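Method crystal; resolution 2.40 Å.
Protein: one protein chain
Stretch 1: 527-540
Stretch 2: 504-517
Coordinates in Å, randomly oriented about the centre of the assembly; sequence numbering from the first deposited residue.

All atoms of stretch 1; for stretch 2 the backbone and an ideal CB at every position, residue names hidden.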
# COMPACT_ATOMS: atom_id res chain seq x y z
N LYS A 527 -23.26 30.12 49.68
CA LYS A 527 -24.60 29.94 49.15
C LYS A 527 -24.99 31.24 48.46
O LYS A 527 -25.23 32.25 49.12
CB LYS A 527 -25.62 29.60 50.24
CG LYS A 527 -25.62 28.15 50.70
CD LYS A 527 -24.87 28.03 51.98
CE LYS A 527 -24.82 26.60 52.50
NZ LYS A 527 -23.93 26.65 53.71
N ALA A 528 -25.09 31.19 47.14
CA ALA A 528 -25.41 32.37 46.37
C ALA A 528 -25.82 31.95 44.97
O ALA A 528 -25.34 30.95 44.45
CB ALA A 528 -24.21 33.34 46.29
N TYR A 529 -26.76 32.71 44.41
CA TYR A 529 -27.06 32.66 42.99
C TYR A 529 -27.46 34.09 42.61
O TYR A 529 -28.57 34.54 42.91
CB TYR A 529 -28.15 31.65 42.65
CG TYR A 529 -28.22 31.33 41.18
CD1 TYR A 529 -28.64 32.30 40.26
CD2 TYR A 529 -27.91 30.06 40.70
CE1 TYR A 529 -28.70 32.02 38.90
CE2 TYR A 529 -27.99 29.76 39.34
CZ TYR A 529 -28.38 30.75 38.44
OH TYR A 529 -28.46 30.47 37.09
N VAL A 530 -26.51 34.81 42.03
CA VAL A 530 -26.63 36.23 41.77
C VAL A 530 -26.42 36.46 40.28
O VAL A 530 -25.48 35.92 39.70
CB VAL A 530 -25.60 37.03 42.60
CG1 VAL A 530 -25.58 38.50 42.19
CG2 VAL A 530 -25.89 36.88 44.07
N GLU A 531 -27.32 37.22 39.67
CA GLU A 531 -27.19 37.60 38.27
C GLU A 531 -26.89 39.09 38.18
O GLU A 531 -27.60 39.91 38.76
CB GLU A 531 -28.46 37.24 37.49
CG GLU A 531 -28.67 35.74 37.35
CD GLU A 531 -30.00 35.37 36.71
OE1 GLU A 531 -30.96 36.17 36.76
OE2 GLU A 531 -30.09 34.27 36.11
N LEU A 532 -25.80 39.42 37.50
CA LEU A 532 -25.43 40.80 37.23
C LEU A 532 -25.52 41.05 35.73
O LEU A 532 -25.13 40.19 34.93
CB LEU A 532 -24.00 41.10 37.73
CG LEU A 532 -23.67 40.83 39.20
CD1 LEU A 532 -22.28 41.31 39.53
CD2 LEU A 532 -24.68 41.48 40.15
N PHE A 533 -26.00 42.23 35.35
CA PHE A 533 -26.30 42.58 33.97
C PHE A 533 -25.60 43.88 33.60
O PHE A 533 -25.47 44.78 34.43
CB PHE A 533 -27.81 42.73 33.75
CG PHE A 533 -28.60 41.51 34.14
CD1 PHE A 533 -28.92 41.28 35.47
CD2 PHE A 533 -29.01 40.60 33.18
CE1 PHE A 533 -29.64 40.15 35.82
CE2 PHE A 533 -29.74 39.47 33.53
CZ PHE A 533 -30.06 39.24 34.84
N VAL A 534 -25.09 43.95 32.37
CA VAL A 534 -24.42 45.14 31.87
C VAL A 534 -24.80 45.35 30.41
O VAL A 534 -24.87 44.38 29.64
CB VAL A 534 -22.88 45.02 31.98
CG1 VAL A 534 -22.23 46.37 31.74
CG2 VAL A 534 -22.48 44.49 33.31
N ASN A 535 -25.01 46.59 30.01
CA ASN A 535 -25.11 46.93 28.60
C ASN A 535 -24.29 48.19 28.36
O ASN A 535 -24.36 49.15 29.14
CB ASN A 535 -26.56 47.13 28.16
CG ASN A 535 -26.76 46.97 26.65
OD1 ASN A 535 -27.74 47.44 26.08
ND2 ASN A 535 -25.81 46.30 26.01
N SER A 536 -23.49 48.18 27.30
CA SER A 536 -22.66 49.32 26.95
C SER A 536 -22.76 49.61 25.47
O SER A 536 -22.85 48.70 24.65
CB SER A 536 -21.20 49.07 27.31
OG SER A 536 -21.07 48.73 28.66
N ASP A 537 -22.70 50.90 25.12
CA ASP A 537 -22.43 51.27 23.74
C ASP A 537 -20.93 51.50 23.59
O ASP A 537 -20.14 50.84 24.28
CB ASP A 537 -23.24 52.50 23.35
CG ASP A 537 -22.99 53.69 24.26
OD1 ASP A 537 -21.96 53.71 24.97
OD2 ASP A 537 -23.83 54.61 24.25
N ASN A 538 -20.51 52.45 22.75
CA ASN A 538 -19.08 52.63 22.52
C ASN A 538 -18.35 53.29 23.69
O ASN A 538 -17.12 53.38 23.64
CB ASN A 538 -18.83 53.44 21.25
CG ASN A 538 -17.39 53.30 20.74
OD1 ASN A 538 -16.83 52.20 20.71
ND2 ASN A 538 -16.76 54.43 20.41
N SER A 539 -19.06 53.74 24.72
CA SER A 539 -18.36 54.39 25.83
C SER A 539 -19.10 54.31 27.16
O SER A 539 -18.46 54.35 28.21
CB SER A 539 -18.11 55.85 25.49
OG SER A 539 -19.33 56.57 25.48
N THR A 540 -20.42 54.21 27.13
CA THR A 540 -21.26 54.34 28.32
C THR A 540 -21.84 53.00 28.75
O THR A 540 -22.20 52.17 27.91
CB THR A 540 -22.40 55.32 28.06
OG1 THR A 540 -21.84 56.54 27.57
CG2 THR A 540 -23.15 55.61 29.34
N UNK A 504 -13.41 42.57 33.35
CA UNK A 504 -13.84 43.80 32.70
C UNK A 504 -14.64 43.43 31.46
O UNK A 504 -14.12 42.74 30.57
CB UNK A 504 -12.65 44.69 32.34
N UNK A 505 -15.89 43.87 31.40
CA UNK A 505 -16.77 43.55 30.27
C UNK A 505 -16.41 44.46 29.10
O UNK A 505 -16.00 45.62 29.31
CB UNK A 505 -18.24 43.71 30.65
N UNK A 506 -16.54 44.00 27.86
CA UNK A 506 -16.17 44.83 26.72
C UNK A 506 -17.23 45.89 26.44
O UNK A 506 -18.35 45.85 26.96
CB UNK A 506 -15.95 43.96 25.48
N UNK A 507 -16.86 46.84 25.59
CA UNK A 507 -17.83 47.82 25.11
C UNK A 507 -18.77 47.18 24.10
O UNK A 507 -18.61 46.01 23.73
CB UNK A 507 -17.12 49.02 24.49
N UNK A 508 -19.77 47.95 23.66
CA UNK A 508 -20.66 47.55 22.57
C UNK A 508 -21.22 46.15 22.79
O UNK A 508 -21.22 45.31 21.88
CB UNK A 508 -19.92 47.61 21.23
N UNK A 509 -21.65 45.86 24.01
CA UNK A 509 -22.06 44.50 24.31
C UNK A 509 -22.99 44.52 25.50
O UNK A 509 -23.00 45.47 26.28
CB UNK A 509 -20.85 43.60 24.58
N UNK A 510 -23.83 43.50 25.58
CA UNK A 510 -24.63 43.22 26.77
C UNK A 510 -24.08 41.95 27.41
O UNK A 510 -23.77 40.98 26.71
CB UNK A 510 -26.11 43.07 26.43
N UNK A 511 -23.97 41.96 28.73
CA UNK A 511 -23.37 40.85 29.44
C UNK A 511 -24.25 40.46 30.62
O UNK A 511 -24.86 41.31 31.26
CB UNK A 511 -21.96 41.21 29.91
N UNK A 512 -24.35 39.16 30.85
CA UNK A 512 -24.98 38.61 32.04
C UNK A 512 -23.95 37.74 32.76
O UNK A 512 -23.40 36.80 32.17
CB UNK A 512 -26.24 37.81 31.69
N UNK A 513 -23.67 38.07 34.02
CA UNK A 513 -22.71 37.35 34.86
C UNK A 513 -23.49 36.58 35.92
O UNK A 513 -24.27 37.18 36.66
CB UNK A 513 -21.70 38.31 35.50
N UNK A 514 -23.29 35.27 36.00
CA UNK A 514 -23.94 34.44 37.00
C UNK A 514 -22.92 33.99 38.02
O UNK A 514 -21.88 33.42 37.65
CB UNK A 514 -24.63 33.23 36.35
N UNK A 515 -23.19 34.24 39.29
CA UNK A 515 -22.28 33.94 40.38
C UNK A 515 -22.99 32.96 41.29
O UNK A 515 -24.11 33.23 41.73
CB UNK A 515 -21.85 35.20 41.13
N UNK A 516 -22.36 31.82 41.57
CA UNK A 516 -22.99 30.85 42.44
C UNK A 516 -21.91 30.10 43.23
O UNK A 516 -20.74 30.11 42.86
CB UNK A 516 -23.85 29.88 41.63
N UNK A 517 -22.31 29.51 44.35
CA UNK A 517 -21.37 28.75 45.15
C UNK A 517 -21.14 27.34 44.63
O UNK A 517 -22.01 26.73 44.00
CB UNK A 517 -21.86 28.69 46.60

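The two strands run antiparallel. Along each, side chains alternate between two faces.

Position 504 has nothing of stretch 1 near its ideal CB, so many residues would suit. It is Thr504.

At 505 the CB points toward stretch 1, 4.9 Å from Val534 CG1. A small or medium apolar group fits. Val505 places CG2 3.9 Å from Val534 CG1.

Position 506 points away and is little constrained. It is Pro506, whose O accepts from a water that also accepts from Ser536 OG.

At 507 the CB points sideways, 3.5 Å from Asp537 O. A medium side chain could lie against the 537-539 backbone; apolar carbon or a polar donor would do. Leu507 CD1 lies 3.3 Å from Asn538 O.

Position 508 has phi/psi 50/44, a left-handed conformation in which Gly, Asn or Asp is common. Its N donates to Asp537 O at 3.0 Å. The CB points away, but Asn538 OD1 offers an acceptor to a long donor. Arg508 NE and NH2 both donate to Asn538 OD1, at 2.9 and 3.1 Å.

Position 509 shares the face of Ser536, and a small residue, polar or not, would suit. Its O accepts from Ser536 N at 2.9 Å and from Asn535 ND2 at 2.9 Å. Ser509 OG lies 2.9 Å from Pro506 O.

At 510 the ideal CB would sit 3.3 Å from Asn535 ND2, which is tight. Glycine suits best, and Gly510 is found.

Position 511 faces the side of Val534; a small or apolar residue fits. Cys511 packs CB 4.4 Å from Val534 CB.

At 512 the CB is 4.2 Å from Phe533 CD2, and the Glu531 carboxylate lies further along. A long basic chain could use both. Extended Lys512 lays CG 3.6 Å from Phe533 CE2, and NZ forms a salt bridge with Glu531 OE2 at 3.1 Å.

Position 513 sits beside Leu532 and calls for an apolar group. Ile513 brings CB 4.2 Å from Leu532 CB and CD1 4.4 Å from Val534 CG2.

At 514, Tyr529 OH and Glu531 CG are near. Ser, Thr or Val would fit. Thr514 OG1 shares a water with Tyr529 OH and Glu531 OE2.

Position 515 pairs with Val530, favouring an apolar residue. Ile515 also reaches Leu532, CD1 to CD1, at 4.0 Å.

At 516 the CB is 3.4 Å from Ala528 O, inviting a small donor, Ser or Thr. Thr516 OG1 donates to Ala528 O at 2.8 Å.

At 517 the ideal CB is 3.7 Å from Lys527 N, so a small residue suits. Gly517 N makes a weak hydrogen bond to Ala528 O at 3.4 Å.

Stretch 2 504-517: TVPLRSGCKITITG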
# COMPACT_ATOMS: atom_id res chain seq x y z
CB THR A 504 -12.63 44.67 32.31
OG1 THR A 504 -11.94 45.06 33.50
CG2 THR A 504 -13.06 45.91 31.57
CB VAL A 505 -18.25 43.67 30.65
CG1 VAL A 505 -18.61 42.67 31.74
CG2 VAL A 505 -18.56 45.08 31.12
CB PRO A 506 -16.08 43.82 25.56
CG PRO A 506 -17.01 42.74 25.95
CD PRO A 506 -16.98 42.65 27.45
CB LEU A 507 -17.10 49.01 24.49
CG LEU A 507 -16.37 49.93 25.47
CD1 LEU A 507 -15.41 50.84 24.73
CD2 LEU A 507 -17.40 50.74 26.24
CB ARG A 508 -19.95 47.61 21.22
CG ARG A 508 -19.14 48.86 20.96
CD ARG A 508 -18.53 48.77 19.59
NE ARG A 508 -17.67 49.90 19.25
CZ ARG A 508 -17.10 50.06 18.06
NH1 ARG A 508 -17.30 49.16 17.10
NH2 ARG A 508 -16.33 51.11 17.83
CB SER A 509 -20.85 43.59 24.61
OG SER A 509 -20.15 43.96 25.78
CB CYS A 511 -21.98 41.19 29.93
SG CYS A 511 -20.90 41.76 28.61
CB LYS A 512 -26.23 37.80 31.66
CG LYS A 512 -26.98 37.24 32.84
CD LYS A 512 -28.01 36.27 32.38
CE LYS A 512 -28.69 35.59 33.54
NZ LYS A 512 -29.70 34.59 33.02
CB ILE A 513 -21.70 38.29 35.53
CG1 ILE A 513 -20.82 39.01 34.51
CG2 ILE A 513 -20.84 37.51 36.52
CD1 ILE A 513 -21.27 40.37 34.15
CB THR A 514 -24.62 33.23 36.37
OG1 THR A 514 -25.55 33.68 35.38
CG2 THR A 514 -25.37 32.43 37.42
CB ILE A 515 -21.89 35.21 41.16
CG1 ILE A 515 -21.45 36.32 40.21
CG2 ILE A 515 -20.75 34.91 42.13
CD1 ILE A 515 -21.44 37.68 40.85
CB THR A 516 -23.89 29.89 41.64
OG1 THR A 516 -24.64 29.06 42.54
CG2 THR A 516 -23.08 29.03 40.73
O HOH W 1 -20.83 45.97 28.33
O HOH W 2 -28.07 32.37 35.36
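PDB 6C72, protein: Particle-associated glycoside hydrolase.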